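Local coordinates for protein tRNA modification GTPase mnmE (Chlorobium tepidum, PDB 3GEE) that probably hydrolyses GTP at a high intrinsic rate and takes part in adding a carboxymethylaminomethyl group to the wobble uridine of certain tRNAs, at residues I18-T23 against R121-G126; F128-F133 against V464-F469; G147-A152 against T160-M165; V234-A239 against T281-T286. One frame throughout, in Å; residues are numbered along the deposited sequence.

Overall arrangement
Contacts 1 and 2 adjoin, their centres 13 Å apart: strand 121-122 leads into helix 127-134, and A123 CB lies 3.7 Å from F128 CE2. Contact 3 is nested in the chain loop that contact 2 closes; their centres are 15 Å apart and their nearest atoms about 6 Å. A bound folinic acid lies about 7 Å from the T129 side chain in contact 2, and one lies about 6 Å from that of M165 in contact 3. Contact 4 stands apart in the G domain, its centre 34 Å from that of contact 1 and 21 Å from that of contact 3, with the I238 side chain about 8 Å from GDP.

Contact 1: I18-T23 against R121-G126; sequences IAAIAT and RLAEPG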
loop_
_atom_site.group_PDB
_atom_site.type_symbol
_atom_site.label_atom_id
_atom_site.label_comp_id
_atom_site.label_asym_id
_atom_site.label_seq_id
_atom_site.Cartn_x
_atom_site.Cartn_y
_atom_site.Cartn_z
ATOM N N ILE A 18 13.776 4.633 16.158
ATOM C CA ILE A 18 13.736 4.355 14.732
ATOM C C ILE A 18 12.339 4.620 14.206
ATOM O O ILE A 18 11.359 4.413 14.923
ATOM C CB ILE A 18 14.151 2.901 14.408
ATOM C CG1 ILE A 18 13.328 1.902 15.225
ATOM C CG2 ILE A 18 15.639 2.701 14.650
ATOM C CD1 ILE A 18 13.598 0.457 14.891
ATOM N N ALA A 19 12.258 5.080 12.959
ATOM C CA ALA A 19 10.984 5.371 12.306
ATOM C C ALA A 19 10.896 4.639 10.970
ATOM O O ALA A 19 11.926 4.316 10.370
ATOM C CB ALA A 19 10.832 6.868 12.099
ATOM N N ALA A 20 9.669 4.386 10.512
ATOM C CA ALA A 20 9.411 3.689 9.259
ATOM C C ALA A 20 7.950 3.796 8.842
ATOM O O ALA A 20 7.052 3.800 9.687
ATOM C CB ALA A 20 9.795 2.235 9.381
ATOM N N ILE A 21 7.722 3.892 7.534
ATOM C CA ILE A 21 6.397 3.725 6.949
ATOM C C ILE A 21 6.075 2.257 7.160
ATOM O O ILE A 21 6.893 1.403 6.839
ATOM C CB ILE A 21 6.420 3.999 5.432
ATOM C CG1 ILE A 21 7.307 5.217 5.098
ATOM C CG2 ILE A 21 5.019 4.086 4.874
ATOM C CD1 ILE A 21 6.582 6.516 4.835
ATOM N N ALA A 22 4.908 1.955 7.718
ATOM C CA ALA A 22 4.597 0.578 8.117
ATOM C C ALA A 22 3.578 -0.074 7.195
ATOM O O ALA A 22 3.374 -1.292 7.231
ATOM C CB ALA A 22 4.116 0.540 9.557
ATOM N N THR A 23 2.945 0.757 6.376
ATOM C CA THR A 23 1.915 0.332 5.433
ATOM C C THR A 23 2.480 0.218 4.009
ATOM O O THR A 23 3.544 0.773 3.725
ATOM C CB THR A 23 0.767 1.335 5.456
ATOM O OG1 THR A 23 1.301 2.667 5.363
ATOM C CG2 THR A 23 -0.004 1.189 6.754
ATOM N N ARG A 121 16.042 7.580 13.587
ATOM C CA ARG A 121 16.790 7.111 12.427
ATOM C C ARG A 121 15.869 6.202 11.614
ATOM O O ARG A 121 14.862 5.722 12.137
ATOM C CB ARG A 121 18.057 6.364 12.848
ATOM C CG ARG A 121 17.881 4.870 12.946
ATOM C CD ARG A 121 19.135 4.140 12.548
ATOM N NE ARG A 121 19.890 3.687 13.710
ATOM C CZ ARG A 121 19.665 2.539 14.345
ATOM N NH1 ARG A 121 18.694 1.721 13.934
ATOM N NH2 ARG A 121 20.416 2.209 15.394
ATOM N N LEU A 122 16.191 5.974 10.343
ATOM C CA LEU A 122 15.368 5.096 9.516
ATOM C C LEU A 122 15.613 3.665 9.958
ATOM O O LEU A 122 16.747 3.279 10.219
ATOM C CB LEU A 122 15.682 5.293 8.026
ATOM C CG LEU A 122 14.725 4.878 6.894
ATOM C CD1 LEU A 122 14.976 3.455 6.446
ATOM C CD2 LEU A 122 13.266 5.079 7.253
ATOM N N ALA A 123 14.540 2.894 10.073
ATOM C CA ALA A 123 14.629 1.519 10.545
ATOM C C ALA A 123 15.310 0.615 9.526
ATOM O O ALA A 123 15.066 0.724 8.328
ATOM C CB ALA A 123 13.245 0.987 10.874
ATOM N N GLU A 124 16.171 -0.273 10.009
ATOM C CA GLU A 124 16.734 -1.330 9.175
ATOM C C GLU A 124 15.616 -2.317 8.844
ATOM O O GLU A 124 14.557 -2.268 9.465
ATOM C CB GLU A 124 17.880 -2.035 9.904
ATOM C CG GLU A 124 19.102 -1.153 10.159
ATOM C CD GLU A 124 20.363 -1.955 10.456
ATOM O OE1 GLU A 124 21.328 -1.365 11.001
ATOM O OE2 GLU A 124 20.393 -3.169 10.136
ATOM N N PRO A 125 15.827 -3.210 7.861
ATOM C CA PRO A 125 14.693 -4.071 7.532
ATOM C C PRO A 125 14.460 -5.112 8.624
ATOM O O PRO A 125 15.420 -5.684 9.153
ATOM C CB PRO A 125 15.114 -4.735 6.211
ATOM C CG PRO A 125 16.376 -4.036 5.784
ATOM C CD PRO A 125 17.002 -3.516 7.028
ATOM N N GLY A 126 13.192 -5.320 8.976
ATOM C CA GLY A 126 12.814 -6.271 10.018
ATOM C C GLY A 126 13.227 -5.923 11.442
ATOM O O GLY A 126 13.059 -6.737 12.348
#
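I18 lays its side chain alongside that of R121, the two pointing the same way from adjacent strands, and I18 CG2 rests 3.6 Å from R121 CG. The arginine chain bends at chi2 and chi3, and its NH1 also comes near the same methyl. The guanidinium has a weak, long ion pair with E127 at the start of helix 127-134. On I18, chi1 of 53° sets CG1 between the backbone N and the carbonyl carbon, and from there CD1 extends to A123 CB at 4.1 Å. A20 CB also meets A123 CB, at 4.0 Å, so A123 takes apolar contact from two residues of the strand. The backbones pair as parallel strands, I18 beside R121 and A19 beside L122. A19 N donates to R121 O at 2.8 Å, and A19 O accepts from A123 N at 3.0 Å. This parallel pair belongs to the mixed sheet of the TrmE N-terminal domain, whose family belongs to the folate-binding clan: 121-122 is one edge strand of the sheet within this chain, and strand 18-21 is flanked on its other side by the antiparallel strand 30-36. A19 and L122 share the face away from I18 and R121. There A19 packs on L112 and M115 of helix 105-117, while L122 CD2 swings in to 3.5 Å from A19 O. Further along, the A20 side chain comes within about 5 Å of that of R34, a predicted folate-binding residue, and A22 packs on L30 of the second subunit.

Contact 2: F128-F133 against V464-F469; sequences FTRRAF and VLNTIF
Helices 128-133 and 464-469 run roughly antiparallel, their axes at 141° and 11.0 Å apart at closest approach, and the CA atoms of R130 and F469 are the nearest pair. R130 lies over one face of the F469 ring. Its CB sits 4.0 Å from the ring centroid, close to the ring normal, in a CH-pi contact, and its CA lies toward the rim of the same face. With CG anti to the backbone N (chi1 -171°), the chain continues past F469 CD2, which lies over one face of the guanidinium, offset toward its rim, 3.8 Å from R130 NH1. The two planes are 46° apart, so they do not stack flat. I468 CG2 lies over the centre of the ring's opposite face. T129 CG2 reaches F469 CE1 at 3.9 Å, while its OG1 bonds to the carbonyl of K476. One turn on, F133 CE2 meets L465 CD2 at 3.6 Å. An alanine in place of F469 would probably leave the aliphatic part of R130 without the ring it lies on, cost the T129 methyl one of its neighbours, and open a gap between the helices. F472 adds an edge-to-face ring contact to F469. T129 also packs on A143 and I146 of helix 140-151, while I468 touches that helix and R413 of helix 412-432. F128 packs on A20 and R131 on I18 of strand 18-21, which joins helix 127-134 to the N-terminal sheet.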
loop_
_atom_site.group_PDB
_atom_site.type_symbol
_atom_site.label_atom_id
_atom_site.label_comp_id
_atom_site.label_asym_id
_atom_site.label_seq_id
_atom_site.Cartn_x
_atom_site.Cartn_y
_atom_site.Cartn_z
ATOM N N PHE A 128 11.970 -3.972 13.716
ATOM C CA PHE A 128 10.884 -3.986 14.679
ATOM C C PHE A 128 10.654 -5.385 15.234
ATOM O O PHE A 128 10.611 -5.568 16.451
ATOM C CB PHE A 128 9.601 -3.428 14.074
ATOM C CG PHE A 128 9.650 -1.956 13.815
ATOM C CD1 PHE A 128 9.322 -1.048 14.815
ATOM C CD2 PHE A 128 10.023 -1.467 12.568
ATOM C CE1 PHE A 128 9.371 0.327 14.577
ATOM C CE2 PHE A 128 10.069 -0.093 12.320
ATOM C CZ PHE A 128 9.743 0.802 13.325
ATOM N N THR A 129 10.533 -6.369 14.352
ATOM C CA THR A 129 10.324 -7.746 14.788
ATOM C C THR A 129 11.585 -8.280 15.458
ATOM O O THR A 129 11.510 -9.048 16.418
ATOM C CB THR A 129 9.898 -8.670 13.634
ATOM O OG1 THR A 129 8.726 -8.139 12.993
ATOM C CG2 THR A 129 9.589 -10.058 14.165
ATOM N N ARG A 130 12.741 -7.855 14.959
ATOM C CA ARG A 130 14.015 -8.205 15.572
ATOM C C ARG A 130 14.035 -7.779 17.043
ATOM O O ARG A 130 14.487 -8.532 17.917
ATOM C CB ARG A 130 15.161 -7.537 14.820
ATOM C CG ARG A 130 16.524 -8.003 15.239
ATOM C CD ARG A 130 17.574 -7.009 14.818
ATOM N NE ARG A 130 18.754 -7.701 14.314
ATOM C CZ ARG A 130 18.963 -7.991 13.033
ATOM N NH1 ARG A 130 18.075 -7.636 12.112
ATOM N NH2 ARG A 130 20.067 -8.631 12.671
ATOM N N ARG A 131 13.542 -6.572 17.311
ATOM C CA ARG A 131 13.493 -6.061 18.674
ATOM C C ARG A 131 12.488 -6.841 19.503
ATOM O O ARG A 131 12.738 -7.120 20.675
ATOM C CB ARG A 131 13.177 -4.569 18.691
ATOM C CG ARG A 131 14.377 -3.716 18.370
ATOM C CD ARG A 131 14.011 -2.261 18.308
ATOM N NE ARG A 131 15.189 -1.440 18.062
ATOM C CZ ARG A 131 15.190 -0.113 18.076
ATOM N NH1 ARG A 131 14.070 0.551 18.329
ATOM N NH2 ARG A 131 16.313 0.553 17.842
ATOM N N ALA A 132 11.365 -7.208 18.885
ATOM C CA ALA A 132 10.337 -7.994 19.560
ATOM C C ALA A 132 10.904 -9.337 20.016
ATOM O O ALA A 132 10.575 -9.827 21.103
ATOM C CB ALA A 132 9.146 -8.199 18.656
ATOM N N PHE A 133 11.766 -9.920 19.184
ATOM C CA PHE A 133 12.419 -11.172 19.526
ATOM C C PHE A 133 13.504 -10.967 20.578
ATOM O O PHE A 133 13.591 -11.734 21.539
ATOM C CB PHE A 133 13.009 -11.853 18.289
ATOM C CG PHE A 133 14.016 -12.915 18.622
ATOM C CD1 PHE A 133 13.609 -14.153 19.109
ATOM C CD2 PHE A 133 15.373 -12.667 18.480
ATOM C CE1 PHE A 133 14.543 -15.134 19.434
ATOM C CE2 PHE A 133 16.312 -13.641 18.804
ATOM C CZ PHE A 133 15.896 -14.876 19.281
ATOM N N VAL A 464 22.419 -15.826 11.837
ATOM C CA VAL A 464 21.165 -16.521 11.622
ATOM C C VAL A 464 20.052 -15.471 11.627
ATOM O O VAL A 464 19.162 -15.499 10.773
ATOM C CB VAL A 464 20.929 -17.603 12.711
ATOM C CG1 VAL A 464 19.457 -17.994 12.806
ATOM C CG2 VAL A 464 21.795 -18.833 12.440
ATOM N N LEU A 465 20.128 -14.536 12.575
ATOM C CA LEU A 465 19.156 -13.446 12.686
ATOM C C LEU A 465 19.168 -12.540 11.461
ATOM O O LEU A 465 18.111 -12.140 10.966
ATOM C CB LEU A 465 19.419 -12.602 13.936
ATOM C CG LEU A 465 19.240 -13.195 15.333
ATOM C CD1 LEU A 465 19.537 -12.123 16.367
ATOM C CD2 LEU A 465 17.838 -13.756 15.532
ATOM N N ASN A 466 20.371 -12.221 10.984
ATOM C CA ASN A 466 20.550 -11.328 9.844
ATOM C C ASN A 466 19.939 -11.874 8.559
ATOM O O ASN A 466 19.242 -11.150 7.849
ATOM C CB ASN A 466 22.028 -10.996 9.645
ATOM C CG ASN A 466 22.530 -9.969 10.642
ATOM O OD1 ASN A 466 23.076 -10.318 11.687
ATOM N ND2 ASN A 466 22.330 -8.694 10.331
ATOM N N THR A 467 20.183 -13.151 8.272
ATOM C CA THR A 467 19.599 -13.779 7.087
ATOM C C THR A 467 18.077 -13.855 7.187
ATOM O O THR A 467 17.390 -13.824 6.170
ATOM C CB THR A 467 20.187 -15.186 6.787
ATOM O OG1 THR A 467 19.986 -16.051 7.910
ATOM C CG2 THR A 467 21.681 -15.102 6.462
ATOM N N ILE A 468 17.554 -13.938 8.409
ATOM C CA ILE A 468 16.106 -13.952 8.621
ATOM C C ILE A 468 15.484 -12.568 8.429
ATOM O O ILE A 468 14.502 -12.421 7.705
ATOM C CB ILE A 468 15.717 -14.528 10.007
ATOM C CG1 ILE A 468 16.026 -16.024 10.062
ATOM C CG2 ILE A 468 14.229 -14.289 10.299
ATOM C CD1 ILE A 468 15.758 -16.672 11.403
ATOM N N PHE A 469 16.064 -11.556 9.067
ATOM C CA PHE A 469 15.450 -10.230 9.078
ATOM C C PHE A 469 15.773 -9.347 7.872
ATOM O O PHE A 469 14.981 -8.471 7.530
ATOM C CB PHE A 469 15.722 -9.511 10.403
ATOM C CG PHE A 469 15.069 -10.172 11.585
ATOM C CD1 PHE A 469 13.684 -10.290 11.655
ATOM C CD2 PHE A 469 15.837 -10.683 12.622
ATOM C CE1 PHE A 469 13.074 -10.908 12.739
ATOM C CE2 PHE A 469 15.236 -11.302 13.715
ATOM C CZ PHE A 469 13.852 -11.416 13.772
#

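Contact 3: G147-A152 against T160-M165; sequences GEMIHA and TAVSQM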
loop_
_atom_site.group_PDB
_atom_site.type_symbol
_atom_site.label_atom_id
_atom_site.label_comp_id
_atom_site.label_asym_id
_atom_site.label_seq_id
_atom_site.Cartn_x
_atom_site.Cartn_y
_atom_site.Cartn_z
ATOM N N GLY A 147 6.730 -12.658 9.153
ATOM C CA GLY A 147 7.183 -12.488 7.775
ATOM C C GLY A 147 6.408 -13.402 6.853
ATOM O O GLY A 147 5.789 -12.950 5.893
ATOM N N GLU A 148 6.415 -14.690 7.178
ATOM C CA GLU A 148 5.739 -15.710 6.381
ATOM C C GLU A 148 4.279 -15.374 6.079
ATOM O O GLU A 148 3.758 -15.743 5.031
ATOM C CB GLU A 148 5.831 -17.074 7.067
ATOM C CG GLU A 148 7.181 -17.760 6.921
ATOM C CD GLU A 148 7.229 -19.134 7.585
ATOM O OE1 GLU A 148 6.164 -19.780 7.746
ATOM O OE2 GLU A 148 8.346 -19.575 7.940
ATOM N N MET A 149 3.629 -14.672 6.995
ATOM C CA MET A 149 2.218 -14.338 6.848
ATOM C C MET A 149 1.996 -13.206 5.860
ATOM O O MET A 149 1.076 -13.254 5.041
ATOM C CB MET A 149 1.630 -13.950 8.201
ATOM C CG MET A 149 0.129 -13.746 8.175
ATOM S SD MET A 149 -0.525 -13.587 9.826
ATOM C CE MET A 149 0.165 -15.068 10.557
ATOM N N ILE A 150 2.835 -12.180 5.970
ATOM C CA ILE A 150 2.761 -10.999 5.126
ATOM C C ILE A 150 3.042 -11.346 3.657
ATOM O O ILE A 150 2.369 -10.847 2.750
ATOM C CB ILE A 150 3.731 -9.915 5.641
ATOM C CG1 ILE A 150 3.233 -9.373 6.982
ATOM C CG2 ILE A 150 3.881 -8.788 4.637
ATOM C CD1 ILE A 150 4.280 -8.635 7.770
ATOM N N HIS A 151 4.017 -12.221 3.434
ATOM C CA HIS A 151 4.405 -12.603 2.082
ATOM C C HIS A 151 3.540 -13.726 1.507
ATOM O O HIS A 151 3.521 -13.923 0.293
ATOM C CB HIS A 151 5.894 -12.972 2.022
ATOM C CG HIS A 151 6.814 -11.869 2.459
ATOM N ND1 HIS A 151 6.730 -10.584 1.964
ATOM C CD2 HIS A 151 7.851 -11.867 3.331
ATOM C CE1 HIS A 151 7.669 -9.837 2.518
ATOM N NE2 HIS A 151 8.363 -10.592 3.351
ATOM N N ALA A 152 2.819 -14.447 2.367
ATOM C CA ALA A 152 2.009 -15.596 1.943
ATOM C C ALA A 152 1.137 -15.280 0.735
ATOM O O ALA A 152 0.534 -14.213 0.667
ATOM C CB ALA A 152 1.149 -16.095 3.086
ATOM N N THR A 160 -0.621 -21.708 7.710
ATOM C CA THR A 160 0.585 -22.261 8.315
ATOM C C THR A 160 1.304 -21.214 9.165
ATOM O O THR A 160 1.769 -21.519 10.263
ATOM C CB THR A 160 1.525 -22.860 7.244
ATOM O OG1 THR A 160 0.845 -23.928 6.578
ATOM C CG2 THR A 160 2.803 -23.405 7.867
ATOM N N ALA A 161 1.375 -19.984 8.666
ATOM C CA ALA A 161 2.014 -18.900 9.406
ATOM C C ALA A 161 1.218 -18.532 10.654
ATOM O O ALA A 161 1.800 -18.247 11.704
ATOM C CB ALA A 161 2.213 -17.687 8.521
ATOM N N VAL A 162 -0.110 -18.545 10.537
ATOM C CA VAL A 162 -0.986 -18.280 11.676
ATOM C C VAL A 162 -0.684 -19.258 12.806
ATOM O O VAL A 162 -0.495 -18.849 13.949
ATOM C CB VAL A 162 -2.478 -18.339 11.286
ATOM C CG1 VAL A 162 -3.359 -18.371 12.523
ATOM C CG2 VAL A 162 -2.847 -17.151 10.408
ATOM N N SER A 163 -0.615 -20.542 12.470
ATOM C CA SER A 163 -0.257 -21.583 13.428
ATOM C C SER A 163 1.087 -21.298 14.104
ATOM O O SER A 163 1.211 -21.399 15.328
ATOM C CB SER A 163 -0.228 -22.948 12.742
ATOM O OG SER A 163 0.293 -23.941 13.609
ATOM N N GLN A 164 2.083 -20.928 13.303
ATOM C CA GLN A 164 3.424 -20.672 13.816
ATOM C C GLN A 164 3.485 -19.394 14.660
ATOM O O GLN A 164 4.286 -19.299 15.596
ATOM C CB GLN A 164 4.428 -20.620 12.663
ATOM C CG GLN A 164 5.896 -20.610 13.092
ATOM C CD GLN A 164 6.837 -20.978 11.959
ATOM O OE1 GLN A 164 6.668 -22.012 11.311
ATOM N NE2 GLN A 164 7.837 -20.138 11.718
ATOM N N MET A 165 2.638 -18.425 14.322
ATOM C CA MET A 165 2.548 -17.164 15.058
ATOM C C MET A 165 1.894 -17.417 16.421
ATOM O O MET A 165 2.363 -16.934 17.454
ATOM C CB MET A 165 1.755 -16.139 14.238
ATOM C CG MET A 165 1.881 -14.693 14.711
ATOM S SD MET A 165 1.022 -13.513 13.630
ATOM C CE MET A 165 -0.703 -13.929 13.927
#
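The carboxylate of E148 and the amide of Q164 lie near each other with their planes 73° apart, the side chains crossing at about a right angle. OE2 of E148 stays 3.9 Å from NE2 of Q164, and that amide nitrogen instead bonds to the carbonyl of L141 on helix 140-151. The rest of the packing is apolar. A161 CB fits between two neighbours, 3.9 Å from E148 CB and 3.8 Å from M149 CB. M149 carries the rest: with CG anti to the backbone N (chi1 -173°) and a bend at chi3, its CE turns in to V162 CG2 at 3.7 Å and to M165 SD at 3.5 Å. Helices 140-151 and 155-166 form an antiparallel hairpin in the MnmE helical domain, 157° between axes that approach to 8.6 Å, a close spacing that suits the small A161 at the nearest point. The second subunit adds to this packing, its V107 against M149 and its D78 against M165. Since the two segments share no hydrogen bond, the hairpin is joined here by contacts of A161, V162 and the two methionines, with the Q164 amide held by L141 and E148 partly exposed.

Contact 4: V234-A239 against T281-T286; sequences VSTVIA and TMFRLT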
loop_
_atom_site.group_PDB
_atom_site.type_symbol
_atom_site.label_atom_id
_atom_site.label_comp_id
_atom_site.label_asym_id
_atom_site.label_seq_id
_atom_site.Cartn_x
_atom_site.Cartn_y
_atom_site.Cartn_z
ATOM N N VAL A 234 5.915 -26.000 -4.663
ATOM C CA VAL A 234 6.550 -27.088 -5.398
ATOM C C VAL A 234 7.505 -26.497 -6.429
ATOM O O VAL A 234 7.074 -25.879 -7.405
ATOM C CB VAL A 234 5.494 -27.986 -6.095
ATOM C CG1 VAL A 234 6.155 -29.022 -6.995
ATOM C CG2 VAL A 234 4.604 -28.666 -5.068
ATOM N N SER A 235 8.803 -26.672 -6.194
ATOM C CA SER A 235 9.821 -26.181 -7.117
ATOM C C SER A 235 9.860 -27.066 -8.353
ATOM O O SER A 235 10.022 -28.284 -8.252
ATOM C CB SER A 235 11.191 -26.138 -6.446
ATOM O OG SER A 235 11.579 -27.429 -6.024
ATOM N N THR A 236 9.687 -26.450 -9.515
ATOM C CA THR A 236 9.602 -27.192 -10.766
ATOM C C THR A 236 10.581 -26.645 -11.801
ATOM O O THR A 236 10.643 -25.435 -12.038
ATOM C CB THR A 236 8.163 -27.191 -11.344
ATOM O OG1 THR A 236 7.787 -25.857 -11.696
ATOM C CG2 THR A 236 7.167 -27.717 -10.328
ATOM N N VAL A 237 11.349 -27.545 -12.406
ATOM C CA VAL A 237 12.267 -27.175 -13.479
ATOM C C VAL A 237 11.637 -27.503 -14.828
ATOM O O VAL A 237 11.032 -28.563 -15.003
ATOM C CB VAL A 237 13.640 -27.881 -13.345
ATOM C CG1 VAL A 237 14.542 -27.541 -14.524
ATOM C CG2 VAL A 237 14.319 -27.486 -12.042
ATOM N N ILE A 238 11.765 -26.572 -15.769
ATOM C CA ILE A 238 11.346 -26.804 -17.144
ATOM C C ILE A 238 12.597 -26.967 -18.006
ATOM O O ILE A 238 13.316 -26.000 -18.274
ATOM C CB ILE A 238 10.431 -25.674 -17.671
ATOM C CG1 ILE A 238 9.233 -25.479 -16.736
ATOM C CG2 ILE A 238 9.950 -25.992 -19.080
ATOM C CD1 ILE A 238 8.623 -24.093 -16.790
ATOM N N ALA A 239 12.851 -28.210 -18.413
ATOM C CA ALA A 239 14.043 -28.566 -19.180
ATOM C C ALA A 239 13.721 -28.873 -20.643
ATOM O O ALA A 239 12.553 -28.998 -21.026
ATOM C CB ALA A 239 14.754 -29.748 -18.530
ATOM N N THR A 281 -2.177 -24.901 -4.515
ATOM C CA THR A 281 -0.747 -25.190 -4.419
ATOM C C THR A 281 0.041 -24.286 -5.362
ATOM O O THR A 281 -0.389 -24.020 -6.485
ATOM C CB THR A 281 -0.439 -26.668 -4.751
ATOM O OG1 THR A 281 -1.401 -27.521 -4.122
ATOM C CG2 THR A 281 0.946 -27.051 -4.265
ATOM N N MET A 282 1.197 -23.825 -4.895
ATOM C CA MET A 282 2.049 -22.930 -5.669
ATOM C C MET A 282 3.187 -23.691 -6.358
ATOM O O MET A 282 3.780 -24.602 -5.778
ATOM C CB MET A 282 2.606 -21.842 -4.755
ATOM C CG MET A 282 3.206 -20.649 -5.469
ATOM S SD MET A 282 3.817 -19.436 -4.286
ATOM C CE MET A 282 5.209 -20.312 -3.567
ATOM N N PHE A 283 3.482 -23.307 -7.597
ATOM C CA PHE A 283 4.544 -23.938 -8.371
ATOM C C PHE A 283 5.597 -22.920 -8.787
ATOM O O PHE A 283 5.317 -22.032 -9.590
ATOM C CB PHE A 283 3.974 -24.636 -9.613
ATOM C CG PHE A 283 3.067 -25.794 -9.302
ATOM C CD1 PHE A 283 1.691 -25.614 -9.222
ATOM C CD2 PHE A 283 3.589 -27.065 -9.096
ATOM C CE1 PHE A 283 0.847 -26.682 -8.930
ATOM C CE2 PHE A 283 2.754 -28.140 -8.805
ATOM C CZ PHE A 283 1.383 -27.949 -8.722
ATOM N N ARG A 284 6.805 -23.060 -8.239
ATOM C CA ARG A 284 7.943 -22.210 -8.606
ATOM C C ARG A 284 8.611 -22.701 -9.889
ATOM O O ARG A 284 9.396 -23.654 -9.864
ATOM C CB ARG A 284 8.981 -22.158 -7.476
ATOM C CG ARG A 284 8.512 -21.470 -6.210
ATOM C CD ARG A 284 9.693 -21.002 -5.366
ATOM N NE ARG A 284 9.266 -20.362 -4.118
ATOM C CZ ARG A 284 8.881 -19.092 -4.008
ATOM N NH1 ARG A 284 8.858 -18.301 -5.076
ATOM N NH2 ARG A 284 8.512 -18.606 -2.825
ATOM N N LEU A 285 8.293 -22.050 -11.007
ATOM C CA LEU A 285 8.881 -22.394 -12.303
ATOM C C LEU A 285 10.224 -21.697 -12.472
ATOM O O LEU A 285 10.361 -20.508 -12.160
ATOM C CB LEU A 285 7.957 -21.996 -13.458
ATOM C CG LEU A 285 6.443 -22.228 -13.411
ATOM C CD1 LEU A 285 5.799 -21.557 -14.613
ATOM C CD2 LEU A 285 6.077 -23.703 -13.369
ATOM N N THR A 286 11.209 -22.442 -12.974
ATOM C CA THR A 286 12.565 -21.927 -13.181
ATOM C C THR A 286 13.390 -22.846 -14.096
ATOM O O THR A 286 12.875 -23.848 -14.607
ATOM C CB THR A 286 13.300 -21.685 -11.825
ATOM O OG1 THR A 286 14.578 -21.083 -12.064
ATOM C CG2 THR A 286 13.474 -22.990 -11.039
#
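V234, T236, F283 and L285 form the tightly packed side of this parallel strand pair. V234 and F283 point the same way side by side, V234 CB 3.7 Å from F283 CD2, and T236 CG2 comes to the edge of that ring, near its plane, at 3.8 Å from F283 CD2. I238 CD1 follows at 4.0 Å from L285 CB. F276 of strand 274-278 meets the F283 ring, and L395 and V396 of helix 394-397 touch V234. An alanine in place of F283 would probably open a gap under V234 and the T236 methyl and leave F276 without its ring partner. The other side, with S235, R284 and T286, is looser and more solvent-exposed, though V237 there is buried against M308, M310 and A313. R284 runs extended from CG to NE and away from strand 234-239, one face of its guanidinium against M282 CE. Between the faces the backbones bond regularly, from V234 N to M282 O (2.8 Å) at one end to I238 N to T286 O at the other. T236 OG1, set between the backbone N and the carbonyl carbon by chi1 of 65°, adds a weak bond to R284 O. In this G-domain sheet, strand 234-239 leads into the probable P-loop and strand 281-286 to D287, a predicted GTP-binding residue. Backbone bonds thus set the register of the strands carrying these loops, while apolar contacts gather on the V234 and F283 side.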